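Local coordinates for protein sugar isomerase (Sinorhizobium meliloti, PDB 3QC0) that binds zinc in a TIM barrel of the xylose isomerase-like family and probably isomerises a sugar whose identity is not established, at residues A[188-191]-A[192-195]; A[211-215]-A[216-220]; A[260-263]-A[264-268]. All coordinates share one frame; numbering follows the deposited sequence.

Interaction 1: residues A[188-191]-A[192-195]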
loop_
_atom_site.group_PDB
_atom_site.type_symbol
_atom_site.label_atom_id
_atom_site.label_comp_id
_atom_site.label_asym_id
_atom_site.label_seq_id
_atom_site.Cartn_x
_atom_site.Cartn_y
_atom_site.Cartn_z
ATOM N N ALA A 188 -14.106 -7.347 0.948
ATOM C CA ALA A 188 -15.250 -8.283 1.051
ATOM C C ALA A 188 -15.909 -8.532 -0.292
ATOM O O ALA A 188 -16.162 -9.679 -0.656
ATOM C CB ALA A 188 -16.299 -7.746 2.021
ATOM N N ASN A 189 -16.169 -7.500 -1.063
ATOM C CA ASN A 189 -16.811 -7.679 -2.368
ATOM C C ASN A 189 -15.878 -8.425 -3.316
ATOM O O ASN A 189 -16.330 -9.256 -4.096
ATOM C CB ASN A 189 -17.158 -6.347 -3.020
ATOM C CG ASN A 189 -18.434 -5.709 -2.458
ATOM O OD1 ASN A 189 -19.350 -6.408 -1.961
ATOM N ND2 ASN A 189 -18.509 -4.374 -2.559
ATOM N N GLN A 190 -14.578 -8.165 -3.258
ATOM C CA GLN A 190 -13.664 -8.820 -4.194
ATOM C C GLN A 190 -13.429 -10.279 -3.842
ATOM O O GLN A 190 -13.319 -11.114 -4.763
ATOM C CB GLN A 190 -12.344 -8.040 -4.300
ATOM C CG GLN A 190 -12.557 -6.616 -4.869
ATOM C CD GLN A 190 -13.132 -6.597 -6.259
ATOM O OE1 GLN A 190 -12.869 -7.483 -7.094
ATOM N NE2 GLN A 190 -13.951 -5.587 -6.537
ATOM N N ILE A 191 -13.451 -10.642 -2.551
ATOM C CA ILE A 191 -13.408 -12.066 -2.175
ATOM C C ILE A 191 -14.652 -12.779 -2.704
ATOM O O ILE A 191 -14.554 -13.883 -3.269
ATOM C CB ILE A 191 -13.269 -12.264 -0.679
ATOM C CG1 ILE A 191 -11.881 -11.817 -0.201
ATOM C CG2 ILE A 191 -13.444 -13.742 -0.266
ATOM C CD1 ILE A 191 -11.706 -11.812 1.340
ATOM N N ALA A 192 -15.818 -12.177 -2.514
ATOM C CA ALA A 192 -17.078 -12.757 -3.013
ATOM C C ALA A 192 -17.032 -12.905 -4.517
ATOM O O ALA A 192 -17.427 -13.944 -5.057
ATOM C CB ALA A 192 -18.264 -11.907 -2.575
ATOM N N ARG A 193 -16.517 -11.893 -5.211
ATOM C CA ARG A 193 -16.326 -11.914 -6.664
ATOM C C ARG A 193 -15.401 -13.052 -7.105
ATOM O O ARG A 193 -15.740 -13.801 -8.049
ATOM C CB ARG A 193 -15.771 -10.584 -7.163
ATOM C CG ARG A 193 -15.568 -10.495 -8.658
ATOM C CD ARG A 193 -14.946 -9.177 -9.008
ATOM N NE ARG A 193 -14.483 -9.133 -10.360
ATOM C CZ ARG A 193 -13.456 -8.440 -10.826
ATOM N NH1 ARG A 193 -12.761 -7.636 -10.022
ATOM N NH2 ARG A 193 -13.167 -8.507 -12.113
ATOM N N ALA A 194 -14.278 -13.221 -6.408
ATOM C CA ALA A 194 -13.323 -14.292 -6.683
ATOM C C ALA A 194 -14.018 -15.653 -6.594
ATOM O O ALA A 194 -13.742 -16.561 -7.401
ATOM C CB ALA A 194 -12.147 -14.249 -5.709
ATOM N N GLY A 195 -14.873 -15.796 -5.587
ATOM C CA GLY A 195 -15.592 -17.053 -5.377
ATOM C C GLY A 195 -16.539 -17.317 -6.527
ATOM O O GLY A 195 -16.637 -18.469 -7.016
#
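Residues 188-191 and 192-195 form one unbroken run of alpha-helix, in which the carbonyls of Ala188, Asn189, Gln190 and Ile191 accept in turn from the amides of Ala192, Arg193, Ala194 and Gly195, at 2.8 Å from Gln190 O to Ala194 N. On one flank Gln190 and Arg193 run side by side, and Arg193 NH1 donates to Gln190 OE1 at 2.9 Å. The oxygen lies at the guanidinium edge, close to that plane, while the amide stands almost perpendicular to it (89°). Gln190 bends at chi2 (-61°), which turns its amide toward the arginine; Arg193 stays extended from CG to NE, and its CD passes 3.3 Å from Gln190 OE1. Helix 187-196 follows strand 172-177 and the short helix 178-181, on the outside of the TIM barrel, between helices 158-168 and 229-238. Arginine suits this flank because NH2 bridges to Asp163 and Glu166, and NH1 also reaches Gly159 O, tying the helix to 158-168. The amide's other polar atom, Gln190 NE2, donates to Asp186, so both its oxygen and its nitrogen are engaged. The buried Ile191 packs on Arg235 and Ile236, whereas the small methyl of Ala194 fits against Leu162.

Interaction 2: residues A[211-215]-A[216-220]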
loop_
_atom_site.group_PDB
_atom_site.type_symbol
_atom_site.label_atom_id
_atom_site.label_comp_id
_atom_site.label_asym_id
_atom_site.label_seq_id
_atom_site.Cartn_x
_atom_site.Cartn_y
_atom_site.Cartn_z
ATOM N N PRO A 211 4.043 -1.374 15.395
ATOM C CA PRO A 211 4.440 -0.879 14.084
ATOM C C PRO A 211 5.001 -1.999 13.219
ATOM O O PRO A 211 5.415 -3.050 13.735
ATOM C CB PRO A 211 5.565 0.096 14.416
ATOM C CG PRO A 211 6.208 -0.552 15.617
ATOM C CD PRO A 211 5.058 -1.036 16.428
ATOM N N THR A 212 4.998 -1.745 11.916
ATOM C CA THR A 212 5.771 -2.552 10.980
ATOM C C THR A 212 7.117 -1.889 10.785
ATOM O O THR A 212 7.210 -0.688 10.517
ATOM C CB THR A 212 5.008 -2.785 9.654
ATOM O OG1 THR A 212 3.894 -3.658 9.906
ATOM C CG2 THR A 212 5.911 -3.344 8.563
ATOM N N LYS A 213 8.167 -2.690 10.964
ATOM C CA LYS A 213 9.538 -2.181 11.121
ATOM C C LYS A 213 10.426 -2.326 9.892
ATOM O O LYS A 213 11.588 -1.858 9.892
ATOM C CB LYS A 213 10.177 -2.843 12.352
ATOM C CG LYS A 213 9.352 -2.647 13.656
ATOM C CD LYS A 213 9.918 -3.422 14.898
ATOM C CE LYS A 213 9.732 -4.972 14.752
ATOM N NZ LYS A 213 8.271 -5.424 14.628
ATOM N N ASP A 214 9.881 -2.932 8.835
ATOM C CA ASP A 214 10.612 -3.124 7.606
ATOM C C ASP A 214 9.547 -3.410 6.551
ATOM O O ASP A 214 8.537 -4.003 6.873
ATOM C CB ASP A 214 11.567 -4.315 7.702
ATOM C CG ASP A 214 12.495 -4.420 6.503
ATOM O OD1 ASP A 214 13.575 -3.815 6.547
ATOM O OD2 ASP A 214 12.196 -5.112 5.512
HETATM N N MSE A 215 9.793 -2.991 5.326
HETATM C CA MSE A 215 8.821 -3.165 4.253
HETATM C C MSE A 215 8.721 -4.572 3.750
HETATM O O MSE A 215 7.730 -4.897 3.110
HETATM C CB MSE A 215 9.167 -2.244 3.115
HETATM C CG MSE A 215 8.919 -0.798 3.520
HETATM SE SE MSE A 215 9.589 0.530 2.293
HETATM C CE MSE A 215 8.127 0.342 1.157
ATOM N N LEU A 216 9.740 -5.399 4.014
ATOM C CA LEU A 216 9.779 -6.750 3.455
ATOM C C LEU A 216 9.859 -7.845 4.489
ATOM O O LEU A 216 9.136 -8.854 4.340
ATOM C CB LEU A 216 10.973 -6.900 2.493
ATOM C CG LEU A 216 10.962 -8.194 1.682
ATOM C CD1 LEU A 216 9.835 -8.196 0.660
ATOM C CD2 LEU A 216 12.301 -8.382 0.984
ATOM N N THR A 217 10.709 -7.669 5.515
ATOM C CA THR A 217 11.012 -8.780 6.412
ATOM C C THR A 217 10.523 -8.594 7.847
ATOM O O THR A 217 11.193 -9.024 8.818
ATOM C CB THR A 217 12.521 -9.050 6.392
ATOM O OG1 THR A 217 13.199 -7.874 6.854
ATOM C CG2 THR A 217 12.991 -9.448 4.967
ATOM N N ASP A 218 9.367 -7.947 8.010
ATOM C CA ASP A 218 8.724 -7.855 9.319
ATOM C C ASP A 218 7.238 -8.222 9.290
ATOM O O ASP A 218 6.396 -7.588 9.958
ATOM C CB ASP A 218 8.967 -6.463 9.919
ATOM C CG ASP A 218 8.676 -6.405 11.410
ATOM O OD1 ASP A 218 9.038 -7.380 12.130
ATOM O OD2 ASP A 218 8.086 -5.389 11.869
ATOM N N ARG A 219 6.906 -9.264 8.542
ATOM C CA ARG A 219 5.596 -9.885 8.683
ATOM C C ARG A 219 5.438 -10.464 10.082
ATOM O O ARG A 219 6.428 -10.935 10.687
ATOM C CB ARG A 219 5.352 -11.004 7.684
ATOM C CG ARG A 219 5.442 -10.618 6.234
ATOM C CD ARG A 219 4.846 -11.710 5.375
ATOM N NE ARG A 219 4.831 -11.386 3.963
ATOM C CZ ARG A 219 4.087 -12.012 3.057
ATOM N NH1 ARG A 219 3.363 -13.079 3.379
ATOM N NH2 ARG A 219 4.103 -11.595 1.797
ATOM N N GLY A 220 4.210 -10.465 10.580
ATOM C CA GLY A 220 3.894 -10.980 11.909
ATOM C C GLY A 220 3.426 -12.410 11.903
ATOM O O GLY A 220 2.862 -12.904 10.909
HETATM O O HOH W 1 4.036 -6.313 9.443
HETATM O O HOH W 2 7.466 -6.527 6.302
#
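Two carboxylates, those of Asp214 and Asp218, organise this turn. Leu216 N and Thr217 N donate hydrogen bonds to Asp214 OD2 from opposite faces of its plane, each on the anti side and roughly 30° out of it, at 2.9 Å for Leu216 N and 3.0 Å for Thr217 N. Thr217 OG1 lies near the same oxygen, a weak contact. With CG anti to its own backbone N (chi1 -172°), Asp214 brings the carboxylate to the amides two and three residues further on. The bond from Leu216 N closes an Asx turn, and the one from Thr217 N extends it; aspartate's short chain suits both.

Asp218 OD2 is likewise shared: Lys213 NZ reaches its syn lone pair at 2.8 Å in a salt bridge, and Lys213 N donates on the anti side. The lysine chain, bent at chi3 and chi4, curls back so that its ammonium meets the same oxygen as its amide. Two waters complete the turn, one joining Thr212 OG1 to Asp218 O, the other Asp214 O to Asp218 N. This loop follows the seventh barrel strand, 200-205; Met215, present as selenomethionine, packs on Met215 of the second subunit, and Arg219 donates to Asp177, a zinc ligand. Two donors on each of two oxygens would probably favour the ionised form of both aspartates and so hold the turn that leads into Arg219.

Interaction 3: residues A[260-263]-A[264-268]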
loop_
_atom_site.group_PDB
_atom_site.type_symbol
_atom_site.label_atom_id
_atom_site.label_comp_id
_atom_site.label_asym_id
_atom_site.label_seq_id
_atom_site.Cartn_x
_atom_site.Cartn_y
_atom_site.Cartn_z
ATOM N N ALA A 260 13.625 -23.557 14.387
ATOM C CA ALA A 260 12.556 -23.891 13.438
ATOM C C ALA A 260 11.455 -24.677 14.122
ATOM O O ALA A 260 10.294 -24.493 13.871
ATOM C CB ALA A 260 13.097 -24.655 12.233
ATOM N N ASP A 261 11.832 -25.571 15.029
ATOM C CA ASP A 261 10.882 -26.271 15.840
ATOM C C ASP A 261 9.860 -25.376 16.567
ATOM O O ASP A 261 8.619 -25.575 16.516
ATOM C CB ASP A 261 11.720 -27.037 16.917
ATOM C CG ASP A 261 10.935 -27.975 17.686
ATOM O OD1 ASP A 261 9.811 -28.257 17.321
ATOM O OD2 ASP A 261 11.498 -28.547 18.620
ATOM N N GLU A 262 10.393 -24.387 17.258
ATOM C CA GLU A 262 9.544 -23.454 17.981
ATOM C C GLU A 262 8.677 -22.652 17.004
ATOM O O GLU A 262 7.495 -22.395 17.279
ATOM C CB GLU A 262 10.377 -22.506 18.817
ATOM C CG GLU A 262 9.507 -21.744 19.817
ATOM C CD GLU A 262 10.160 -20.504 20.350
ATOM O OE1 GLU A 262 11.319 -20.195 19.956
ATOM O OE2 GLU A 262 9.495 -19.820 21.165
ATOM N N VAL A 263 9.254 -22.271 15.868
ATOM C CA VAL A 263 8.467 -21.461 14.899
ATOM C C VAL A 263 7.255 -22.261 14.440
ATOM O O VAL A 263 6.135 -21.775 14.483
ATOM C CB VAL A 263 9.293 -21.055 13.698
ATOM C CG1 VAL A 263 8.432 -20.246 12.698
ATOM C CG2 VAL A 263 10.509 -20.243 14.120
ATOM N N ILE A 264 7.472 -23.521 14.045
ATOM C CA ILE A 264 6.380 -24.329 13.504
ATOM C C ILE A 264 5.355 -24.706 14.585
ATOM O O ILE A 264 4.132 -24.695 14.340
ATOM C CB ILE A 264 6.887 -25.594 12.782
ATOM C CG1 ILE A 264 7.801 -25.223 11.623
ATOM C CG2 ILE A 264 5.713 -26.429 12.313
ATOM C CD1 ILE A 264 7.169 -24.284 10.566
ATOM N N ALA A 265 5.845 -25.013 15.787
ATOM C CA ALA A 265 4.959 -25.183 16.929
ATOM C C ALA A 265 4.062 -23.970 17.137
ATOM O O ALA A 265 2.840 -24.132 17.354
ATOM C CB ALA A 265 5.777 -25.468 18.225
ATOM N N THR A 266 4.654 -22.768 17.054
ATOM C CA THR A 266 3.894 -21.520 17.250
ATOM C C THR A 266 2.921 -21.348 16.085
ATOM O O THR A 266 1.757 -20.993 16.324
ATOM C CB THR A 266 4.840 -20.320 17.401
ATOM O OG1 THR A 266 5.776 -20.585 18.483
ATOM C CG2 THR A 266 4.076 -18.993 17.631
ATOM N N CYS A 267 3.337 -21.637 14.843
ATOM C CA CYS A 267 2.376 -21.589 13.731
ATOM C C CYS A 267 1.184 -22.478 13.984
ATOM O O CYS A 267 0.078 -22.098 13.705
ATOM C CB CYS A 267 2.950 -21.965 12.361
ATOM S SG CYS A 267 4.263 -20.946 11.778
ATOM N N VAL A 268 1.383 -23.694 14.485
ATOM C CA VAL A 268 0.233 -24.563 14.723
ATOM C C VAL A 268 -0.690 -24.005 15.822
ATOM O O VAL A 268 -1.906 -24.046 15.689
ATOM C CB VAL A 268 0.678 -26.003 15.112
ATOM C CG1 VAL A 268 -0.507 -26.810 15.651
ATOM C CG2 VAL A 268 1.339 -26.695 13.919
#
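Thr266 meets Glu262 one turn back along helix 260-274, the last helix of the TIM barrel, which follows strand 245-247 and packs against strand 7-10 and helix 20-29. From the backbone outward, Thr266 CB sits 3.4 Å from Glu262 O and almost as near Val263 O. Its OG1 then donates to Glu262 O at 2.8 Å, a reach set by chi1 of -55°, which lays the hydroxyl anti to the carbonyl carbon and back along the helix. CG2, placed anti to the backbone N, points the other way from this bond. Threonine suits this partly exposed position because the preceding turn satisfies its hydroxyl.

Glu262 itself stretches alongside, and its carboxylate pairs with Arg258 in a salt bridge. On the exposed flank, Asp261 OD1 is hydrogen-bonded to His30 NE2. The buried side is apolar: Ile264 packs on Ile9, Ile26 and Ile32, its CG1 3.4 Å from Ala260 O, and Cys267 lies against Ile9, with SG 4.3 Å from Val263 CG1. These side chains seat the helix on strand 7-10 and the neighbouring helix 20-29. Glu262 O is gripped twice, by Thr266 OG1 and by Thr266 N at 2.9 Å, the two donors arriving from opposite faces of the carbonyl plane.

Along the chain the three contacts come in series, interaction 1, then 2, then 3, all in the later part of one TIM barrel, and none touches another. Interaction 1 lies on helix 187-196, which precedes strand 200-205; interaction 2 occupies the loop between that strand and helix 229-238; interaction 3 lies on helix 260-274, after strand 245-247. The centres of interactions 1 and 2 are about 27 Å apart, those of 1 and 3 about 31 Å, and those of 2 and 3 about 19 Å. Interactions 1 and 3 lie on outer-layer helices packed round the barrel, while the loop of interaction 2 reaches toward the zinc site and the second subunit.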